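Local coordinates for protein YECBM32 (PDB 2JD9) that probably binds carbohydrate as a family 32 carbohydrate-binding module, a calcium-containing beta-sandwich of the F5/8 type C (discoidin-like) fold, at residues Glu57-Val62 and Leu103-Val108; Ala27-Gly32 and Asn129-Asn134. All coordinates share one frame; numbering follows the deposited sequence.

Contact 1 (Glu57-Val62 and Leu103-Val108); sequences ENILIV and LTFTPV
With chi1 at 38°, CG of Phe105 stands between its own backbone N and carbonyl carbon, and the side chain, which sets out alongside Glu57-Val62, carries its ring up to Glu57 and Ile59. One face of the ring lies over the backbone of Glu57, whose C is 3.6 Å from CE1 and sits toward the rim rather than over the centre. At the ring edge, in its plane, CG2 of Ile59 meets CE2 at 3.7 Å. A flat, broad side chain suits this place because it can cover a peptide and still offer an edge to a branched aliphatic neighbour.

The backbones beneath form an antiparallel ladder. Ile59 and Leu103 are a hydrogen-bonded pair: Leu103 N gives a short bond of 2.7 Å to Ile59 O, and Ile59 N returns one of 3.0 Å to Leu103 O. The bond from Phe105 N to Glu57 O is longer, 3.2 Å, with the donor 37° above the carbonyl plane, next to the corner at Thr106. Beyond that corner, Pro107 CG rests 3.9 Å from Glu57 CB.

Ile59, Ile61 and Leu103 point to one face, where Ile133 packs on Ile59, Ile131 on Ile61 and Phe73 on Leu103. Asn58 and Thr104, a non-hydrogen-bonded pair, use the other face, and Asn58 CB lies 4.0 Å from Thr104 CG2. The amide of Asn58 leads away from Thr104; OD1 accepts a hydrogen bond from Ser135 N and ND2 is also hydrogen-bonded, so both ends of this buried group are satisfied.

Chemically, main-chain bonds fix the register, Ile59, Ile61 and Leu103 fill the sandwich interior, and the Phe105 ring closes over the Glu57 backbone at one end. Asn58 and Thr104 lie on the other face, while Glu57 is exposed at the corner.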
loop_
_atom_site.group_PDB
_atom_site.type_symbol
_atom_site.label_atom_id
_atom_site.label_comp_id
_atom_site.label_asym_id
_atom_site.label_seq_id
_atom_site.Cartn_x
_atom_site.Cartn_y
_atom_site.Cartn_z
ATOM N N GLU A 57 -0.727 2.409 13.277
ATOM C CA GLU A 57 -0.879 3.867 13.273
ATOM C C GLU A 57 -0.342 4.608 12.058
ATOM O O GLU A 57 -0.574 5.811 11.922
ATOM C CB GLU A 57 -0.231 4.465 14.500
ATOM C CG GLU A 57 1.256 4.229 14.600
ATOM C CD GLU A 57 1.809 4.866 15.886
ATOM O OE1 GLU A 57 1.556 4.319 16.959
ATOM O OE2 GLU A 57 2.411 5.963 15.794
ATOM N N ASN A 58 0.428 3.926 11.206
ATOM C CA ASN A 58 0.823 4.523 9.947
ATOM C C ASN A 58 1.028 3.444 8.879
ATOM O O ASN A 58 1.133 2.288 9.166
ATOM C CB ASN A 58 2.044 5.518 10.078
ATOM C CG ASN A 58 3.413 4.848 10.123
ATOM O OD1 ASN A 58 3.762 3.979 9.302
ATOM N ND2 ASN A 58 4.218 5.267 11.085
ATOM N N ILE A 59 1.005 3.843 7.627
ATOM C CA ILE A 59 1.616 3.028 6.588
ATOM C C ILE A 59 2.438 3.937 5.674
ATOM O O ILE A 59 2.072 5.069 5.456
ATOM C CB ILE A 59 0.586 2.131 5.844
ATOM C CG1 ILE A 59 0.561 2.318 4.353
ATOM C CG2 ILE A 59 -0.763 2.010 6.524
ATOM C CD1 ILE A 59 -0.302 1.230 3.686
ATOM N N LEU A 60 3.554 3.408 5.224
ATOM C CA LEU A 60 4.458 4.021 4.291
ATOM C C LEU A 60 4.119 3.403 2.964
ATOM O O LEU A 60 3.924 2.189 2.867
ATOM C CB LEU A 60 5.887 3.711 4.687
ATOM C CG LEU A 60 6.971 3.827 3.621
ATOM C CD1 LEU A 60 6.972 5.185 2.938
ATOM C CD2 LEU A 60 8.299 3.600 4.281
ATOM N N ILE A 61 3.985 4.250 1.962
ATOM C CA ILE A 61 3.741 3.813 0.583
ATOM C C ILE A 61 4.762 4.519 -0.304
ATOM O O ILE A 61 4.919 5.737 -0.204
ATOM C CB ILE A 61 2.263 4.074 0.175
ATOM C CG1 ILE A 61 1.977 3.612 -1.274
ATOM C CG2 ILE A 61 1.848 5.533 0.396
ATOM C CD1 ILE A 61 0.538 3.437 -1.551
ATOM N N VAL A 62 5.470 3.733 -1.130
ATOM C CA VAL A 62 6.411 4.224 -2.147
ATOM C C VAL A 62 5.827 3.783 -3.496
ATOM O O VAL A 62 6.079 2.687 -3.961
ATOM C CB VAL A 62 7.811 3.667 -1.940
ATOM C CG1 VAL A 62 8.789 4.142 -2.986
ATOM C CG2 VAL A 62 8.297 3.968 -0.490
ATOM N N LEU A 103 1.363 7.696 5.813
ATOM C CA LEU A 103 0.024 8.105 6.076
ATOM C C LEU A 103 -0.266 7.745 7.523
ATOM O O LEU A 103 -0.109 6.568 7.945
ATOM C CB LEU A 103 -0.949 7.357 5.151
ATOM C CG LEU A 103 -0.675 7.537 3.641
ATOM C CD1 LEU A 103 -1.574 6.648 2.836
ATOM C CD2 LEU A 103 -0.852 8.992 3.240
ATOM N N THR A 104 -0.730 8.725 8.295
ATOM C CA THR A 104 -0.973 8.484 9.706
ATOM C C THR A 104 -2.475 8.542 10.002
ATOM O O THR A 104 -3.271 9.144 9.287
ATOM C CB THR A 104 -0.185 9.491 10.575
ATOM O OG1 THR A 104 -0.602 10.826 10.241
ATOM C CG2 THR A 104 1.269 9.461 10.254
ATOM N N PHE A 105 -2.867 7.859 11.070
ATOM C CA PHE A 105 -4.265 7.766 11.402
ATOM C C PHE A 105 -4.415 7.377 12.854
ATOM O O PHE A 105 -3.468 6.977 13.522
ATOM C CB PHE A 105 -4.981 6.754 10.507
ATOM C CG PHE A 105 -4.164 5.532 10.195
ATOM C CD1 PHE A 105 -4.176 4.418 11.055
ATOM C CD2 PHE A 105 -3.377 5.489 9.068
ATOM C CE1 PHE A 105 -3.432 3.299 10.765
ATOM C CE2 PHE A 105 -2.610 4.357 8.756
ATOM C CZ PHE A 105 -2.635 3.250 9.607
ATOM N N THR A 106 -5.639 7.521 13.321
ATOM C CA THR A 106 -6.033 7.092 14.647
ATOM C C THR A 106 -5.764 5.615 14.741
ATOM O O THR A 106 -6.253 4.846 13.928
ATOM C CB THR A 106 -7.485 7.402 14.869
ATOM O OG1 THR A 106 -7.627 8.827 14.896
ATOM C CG2 THR A 106 -7.997 6.916 16.305
ATOM N N PRO A 107 -4.940 5.224 15.695
ATOM C CA PRO A 107 -4.582 3.817 15.765
ATOM C C PRO A 107 -5.802 2.895 15.817
ATOM O O PRO A 107 -6.857 3.176 16.408
ATOM C CB PRO A 107 -3.659 3.745 16.989
ATOM C CG PRO A 107 -3.087 5.165 17.079
ATOM C CD PRO A 107 -4.271 6.006 16.754
ATOM N N VAL A 108 -5.650 1.765 15.124
ATOM C CA VAL A 108 -6.654 0.688 15.105
ATOM C C VAL A 108 -5.936 -0.630 15.270
ATOM O O VAL A 108 -4.768 -0.701 15.032
ATOM C CB VAL A 108 -7.388 0.633 13.766
ATOM C CG1 VAL A 108 -8.151 1.916 13.541
ATOM C CG2 VAL A 108 -6.413 0.319 12.603
#

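Contact 2 (Ala27-Gly32 and Asn129-Asn134); sequences ANIADG and NEIAIN. With CA (calcium ion), chain B.
Ile131 N donates a hydrogen bond of 2.9 Å to Ile29 O, tying the 3-10 turn of Ala27-Ile29 to strand 130-133 just after a classic beta bulge in which Asn129 and Glu130 both face Val62. The CA of Glu130 adds a weaker C-H contact to the same carbonyl. Beside this bond the isoleucines lie side by side, pointing the same way, with Ile29 CD1 3.5 Å from Ile131 CG1; branched aliphatic chains suit so closely packed a buried spot.

The segments also share a calcium ion. Asn28 O binds it at 2.3 Å and Asn129 O at 2.4 Å, which explains why these two oxygens can approach to 3.2 Å without a proton between them. In Asp31 a chi1 of 66° sets CG between the backbone N and the carbonyl carbon, bringing carboxylate oxygen OD1 to the ion at 2.5 Å. A water, Asp33 O and Thr36, through O and OG1, complete the site. Gly32, with positive phi, lets the chain turn on toward Asp33.

Ile29 and Ile131 both pack on Leu48 of strand 44-50, while Ile131 also reaches Leu115 of strand 112-120, so the calcium loop is seated against both sheets.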
loop_
_atom_site.group_PDB
_atom_site.type_symbol
_atom_site.label_atom_id
_atom_site.label_comp_id
_atom_site.label_asym_id
_atom_site.label_seq_id
_atom_site.Cartn_x
_atom_site.Cartn_y
_atom_site.Cartn_z
ATOM N N ALA A 27 4.657 -9.918 -3.659
ATOM C CA ALA A 27 5.702 -9.905 -2.638
ATOM C C ALA A 27 6.727 -8.808 -2.891
ATOM O O ALA A 27 7.431 -8.401 -1.948
ATOM C CB ALA A 27 6.394 -11.246 -2.561
ATOM N N ASN A 28 6.824 -8.295 -4.118
ATOM C CA ASN A 28 7.679 -7.134 -4.369
ATOM C C ASN A 28 7.394 -5.924 -3.525
ATOM O O ASN A 28 8.233 -5.062 -3.414
ATOM C CB ASN A 28 7.726 -6.687 -5.865
ATOM C CG ASN A 28 8.476 -7.682 -6.771
ATOM O OD1 ASN A 28 8.348 -7.645 -8.023
ATOM N ND2 ASN A 28 9.267 -8.532 -6.173
ATOM N N ILE A 29 6.197 -5.813 -2.978
ATOM C CA ILE A 29 5.809 -4.659 -2.220
ATOM C C ILE A 29 6.451 -4.661 -0.828
ATOM O O ILE A 29 6.581 -3.613 -0.184
ATOM C CB ILE A 29 4.232 -4.668 -2.211
ATOM C CG1 ILE A 29 3.665 -3.293 -2.411
ATOM C CG2 ILE A 29 3.639 -5.449 -0.996
ATOM C CD1 ILE A 29 2.161 -3.288 -2.469
ATOM N N ALA A 30 6.885 -5.853 -0.386
ATOM C CA ALA A 30 7.330 -6.066 0.981
ATOM C C ALA A 30 8.792 -6.408 1.083
ATOM O O ALA A 30 9.243 -6.839 2.154
ATOM C CB ALA A 30 6.514 -7.198 1.651
ATOM N N ASP A 31 9.535 -6.272 -0.008
ATOM C CA ASP A 31 10.926 -6.732 -0.007
ATOM C C ASP A 31 11.979 -5.686 0.408
ATOM O O ASP A 31 13.142 -5.971 0.349
ATOM C CB ASP A 31 11.286 -7.338 -1.360
ATOM C CG ASP A 31 11.281 -6.358 -2.451
ATOM O OD1 ASP A 31 11.110 -5.106 -2.204
ATOM O OD2 ASP A 31 11.502 -6.765 -3.622
ATOM N N GLY A 32 11.589 -4.530 0.907
ATOM C CA GLY A 32 12.526 -3.470 1.216
ATOM C C GLY A 32 13.346 -2.912 0.058
ATOM O O GLY A 32 14.273 -2.133 0.273
ATOM N N ASN A 129 6.156 0.223 -5.304
ATOM C CA ASN A 129 7.486 -0.271 -5.004
ATOM C C ASN A 129 7.602 -0.861 -3.562
ATOM O O ASN A 129 8.280 -1.880 -3.350
ATOM C CB ASN A 129 8.518 0.856 -5.188
ATOM C CG ASN A 129 8.548 1.436 -6.625
ATOM O OD1 ASN A 129 8.385 0.716 -7.564
ATOM N ND2 ASN A 129 8.853 2.734 -6.765
ATOM N N GLU A 130 6.976 -0.200 -2.597
ATOM C CA GLU A 130 7.114 -0.579 -1.178
ATOM C C GLU A 130 5.921 -0.146 -0.415
ATOM O O GLU A 130 5.346 0.893 -0.684
ATOM C CB GLU A 130 8.295 0.105 -0.470
ATOM C CG GLU A 130 9.663 -0.163 -1.008
ATOM C CD GLU A 130 10.757 0.478 -0.132
ATOM O OE1 GLU A 130 11.905 0.541 -0.596
ATOM O OE2 GLU A 130 10.474 0.906 0.997
ATOM N N ILE A 131 5.555 -0.967 0.558
ATOM C CA ILE A 131 4.592 -0.630 1.593
ATOM C C ILE A 131 5.156 -1.150 2.903
ATOM O O ILE A 131 5.675 -2.253 2.936
ATOM C CB ILE A 131 3.254 -1.368 1.397
ATOM C CG1 ILE A 131 2.551 -0.912 0.094
ATOM C CG2 ILE A 131 2.339 -1.187 2.627
ATOM C CD1 ILE A 131 1.316 0.026 0.317
ATOM N N ALA A 132 5.054 -0.345 3.957
ATOM C CA ALA A 132 5.456 -0.751 5.305
ATOM C C ALA A 132 4.427 -0.264 6.312
ATOM O O ALA A 132 3.737 0.694 6.065
ATOM C CB ALA A 132 6.842 -0.223 5.612
ATOM N N ILE A 133 4.278 -0.975 7.427
ATOM C CA ILE A 133 3.260 -0.694 8.434
ATOM C C ILE A 133 4.042 -0.244 9.663
ATOM O O ILE A 133 5.061 -0.852 10.013
ATOM C CB ILE A 133 2.410 -1.971 8.755
ATOM C CG1 ILE A 133 1.793 -2.577 7.495
ATOM C CG2 ILE A 133 1.302 -1.676 9.708
ATOM C CD1 ILE A 133 0.954 -1.622 6.688
ATOM N N ASN A 134 3.575 0.818 10.307
ATOM C CA ASN A 134 4.249 1.344 11.514
ATOM C C ASN A 134 5.709 1.639 11.279
ATOM O O ASN A 134 6.587 1.257 12.061
ATOM C CB ASN A 134 4.089 0.388 12.698
ATOM C CG ASN A 134 2.686 0.297 13.141
ATOM O OD1 ASN A 134 1.910 1.163 12.781
ATOM N ND2 ASN A 134 2.324 -0.755 13.910
HETATM CA CA CA B . 9.902 -3.564 -3.763
HETATM O O HOH W 1 9.850 -3.001 -1.335
#

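How the contacts relate
Strands 53-63 and 125-133 are neighbours in one sheet and join the two contacts directly: Leu60 N is 2.8 Å from Ala132 O, a probable hydrogen bond, and Ile59 packs on Ile131. Both contacts are partly buried, each with an aliphatic side turned to the sandwich interior. Contact 1 pairs strand with strand through a short antiparallel ladder that ends at a corner, where Glu57 and Pro107 face solvent. Contact 2 fastens a loop to a strand by one cross-segment hydrogen bond, and both its segments lend oxygens to calcium. Along the chain, contact 1 is nested inside the long excursion that contact 2 closes.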